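Local coordinates for protein Myo-inositol phosphohydrolase (Mitsuokella multacida, PDB 4WU3) that probably removes phosphate groups by hydrolysis from inositol hexakisphosphate and related inositol polyphosphates, as a phosphatase of the PTP-like phytase family, at residues 147-152 / 208-213. The protein carries 2 engineered substitutions. Sequence-based numbering, arbitrary orientation.
Sequences RTEDII and RLTLQD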
loop_
_atom_site.group_PDB
_atom_site.type_symbol
_atom_site.label_atom_id
_atom_site.label_comp_id
_atom_site.label_asym_id
_atom_site.label_seq_id
_atom_site.Cartn_x
_atom_site.Cartn_y
_atom_site.Cartn_z
ATOM N N ARG A 147 -1.498 12.276 10.499
ATOM C CA ARG A 147 -1.520 12.838 11.830
ATOM C C ARG A 147 -1.701 11.808 12.941
ATOM O O ARG A 147 -2.412 10.815 12.792
ATOM C CB ARG A 147 -2.625 13.873 11.920
ATOM C CG ARG A 147 -2.299 15.141 11.178
ATOM C CD ARG A 147 -3.503 16.055 11.047
ATOM N NE ARG A 147 -3.090 17.304 10.433
ATOM C CZ ARG A 147 -3.869 18.067 9.677
ATOM N NH1 ARG A 147 -5.122 17.717 9.423
ATOM N NH2 ARG A 147 -3.385 19.179 9.164
ATOM N N THR A 148 -1.048 12.077 14.064
ATOM C CA THR A 148 -1.224 11.306 15.271
ATOM C C THR A 148 -2.457 11.779 16.074
ATOM O O THR A 148 -2.938 12.903 15.922
ATOM C CB THR A 148 0.000 11.466 16.179
ATOM O OG1 THR A 148 0.025 12.804 16.689
ATOM C CG2 THR A 148 1.298 11.188 15.425
ATOM N N GLU A 149 -2.928 10.913 16.958
ATOM C CA GLU A 149 -4.051 11.206 17.827
ATOM C C GLU A 149 -3.901 12.543 18.567
ATOM O O GLU A 149 -4.873 13.273 18.711
ATOM C CB GLU A 149 -4.202 10.067 18.832
ATOM C CG GLU A 149 -5.403 10.175 19.747
ATOM C CD GLU A 149 -5.357 9.166 20.878
ATOM O OE1 GLU A 149 -5.072 7.977 20.611
ATOM O OE2 GLU A 149 -5.606 9.561 22.036
ATOM N N ASP A 150 -2.702 12.871 19.047
ATOM C CA ASP A 150 -2.557 14.068 19.880
ATOM C C ASP A 150 -2.542 15.367 19.076
ATOM O O ASP A 150 -2.603 16.454 19.641
ATOM C CB ASP A 150 -1.344 14.000 20.821
ATOM C CG ASP A 150 -0.118 13.452 20.166
ATOM O OD1 ASP A 150 0.151 13.856 19.026
ATOM O OD2 ASP A 150 0.592 12.641 20.805
ATOM N N ILE A 151 -2.455 15.260 17.763
ATOM C CA ILE A 151 -2.719 16.405 16.914
ATOM C C ILE A 151 -4.201 16.415 16.511
ATOM O O ILE A 151 -4.858 17.463 16.536
ATOM C CB ILE A 151 -1.826 16.375 15.665
ATOM C CG1 ILE A 151 -0.388 16.734 16.034
ATOM C CG2 ILE A 151 -2.332 17.352 14.625
ATOM C CD1 ILE A 151 -0.237 18.158 16.523
ATOM N N ILE A 152 -4.733 15.236 16.175
ATOM C CA ILE A 152 -6.093 15.130 15.622
ATOM C C ILE A 152 -7.187 15.565 16.603
ATOM O O ILE A 152 -8.088 16.311 16.235
ATOM C CB ILE A 152 -6.389 13.699 15.130
ATOM C CG1 ILE A 152 -5.576 13.411 13.870
ATOM C CG2 ILE A 152 -7.876 13.514 14.861
ATOM C CD1 ILE A 152 -5.551 11.955 13.478
ATOM N N ARG A 208 -12.352 6.469 21.445
ATOM C CA ARG A 208 -11.893 6.916 20.138
ATOM C C ARG A 208 -10.582 6.261 19.750
ATOM O O ARG A 208 -9.658 6.175 20.550
ATOM C CB ARG A 208 -11.699 8.435 20.145
ATOM C CG ARG A 208 -11.173 9.026 18.842
ATOM C CD ARG A 208 -12.250 9.104 17.778
ATOM N NE ARG A 208 -11.874 9.956 16.643
ATOM C CZ ARG A 208 -12.057 11.276 16.592
ATOM N NH1 ARG A 208 -12.596 11.915 17.614
ATOM N NH2 ARG A 208 -11.700 11.965 15.513
ATOM N N LEU A 209 -10.529 5.788 18.514
ATOM C CA LEU A 209 -9.289 5.475 17.832
ATOM C C LEU A 209 -9.268 6.285 16.575
ATOM O O LEU A 209 -10.225 6.240 15.817
ATOM C CB LEU A 209 -9.251 4.011 17.426
ATOM C CG LEU A 209 -9.153 3.036 18.575
ATOM C CD1 LEU A 209 -9.108 1.625 18.015
ATOM C CD2 LEU A 209 -7.920 3.350 19.396
ATOM N N THR A 210 -8.182 7.003 16.326
ATOM C CA THR A 210 -8.111 7.872 15.159
ATOM C C THR A 210 -7.551 7.154 13.921
ATOM O O THR A 210 -6.427 7.409 13.503
ATOM C CB THR A 210 -7.281 9.119 15.489
ATOM O OG1 THR A 210 -6.047 8.730 16.103
ATOM C CG2 THR A 210 -8.055 9.999 16.457
ATOM N N LEU A 211 -8.356 6.273 13.328
ATOM C CA LEU A 211 -7.901 5.429 12.214
ATOM C C LEU A 211 -8.151 6.066 10.860
ATOM O O LEU A 211 -9.245 6.565 10.594
ATOM C CB LEU A 211 -8.612 4.077 12.228
ATOM C CG LEU A 211 -8.516 3.293 13.523
ATOM C CD1 LEU A 211 -9.111 1.905 13.345
ATOM C CD2 LEU A 211 -7.076 3.209 13.976
ATOM N N GLN A 212 -7.135 6.023 10.005
ATOM C CA GLN A 212 -7.245 6.542 8.659
ATOM C C GLN A 212 -8.181 5.654 7.855
ATOM O O GLN A 212 -8.083 4.424 7.909
ATOM C CB GLN A 212 -5.873 6.571 7.963
ATOM C CG GLN A 212 -4.803 7.373 8.674
ATOM C CD GLN A 212 -5.033 8.868 8.589
ATOM O OE1 GLN A 212 -5.190 9.414 7.500
ATOM N NE2 GLN A 212 -5.041 9.541 9.739
ATOM N N ASP A 213 -9.067 6.282 7.089
ATOM C CA ASP A 213 -9.940 5.561 6.195
ATOM C C ASP A 213 -9.086 4.756 5.225
ATOM O O ASP A 213 -8.019 5.200 4.798
ATOM C CB ASP A 213 -10.831 6.549 5.447
ATOM C CG ASP A 213 -12.056 5.909 4.839
ATOM O OD1 ASP A 213 -12.161 4.664 4.790
ATOM O OD2 ASP A 213 -12.933 6.669 4.397
HETATM O O HOH W 1 -4.243 8.264 11.989
HETATM O O HOH W 2 -5.815 6.460 17.982
#
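E149 and T210 mark the nearest backbone approach, their CA atoms 5.9 Å apart, where the first turn of helix 149-161 meets strand 205-211; T210 is the centre of an inverse gamma turn. The E149 side chain crosses that of T210 at about a right angle, its CB 3.6 Å from T210 OG1. I152 and T210 meet tip to tip: I152 CG2 touches T210 CG2 at 3.9 Å, while I152 CD1 packs on T210 CB. In I152 a chi1 of -71° sets CG1 beside the backbone N and leaves CG2 anti to it, and CG2 also reaches the guanidinium of R208 obliquely. Shortening I152 to an alanine is likely to open a gap beside T210 CB and CG2 and to remove one aliphatic neighbour of R208 NH2. Helix 149-161 packs here against an outermost strand of the five-stranded mixed sheet in a PTP-like phosphatase domain. Two waters span the interface. One donates to R147 O and T210 O and accepts from Q212 NE2 at 2.7 Å; the other accepts from T210 N at 2.9 Å and lies 3.1 Å from E149 OE1. That carboxylate is also salt-bridged to K224, whereas R208 pairs with E156 and gives NE to R122 O.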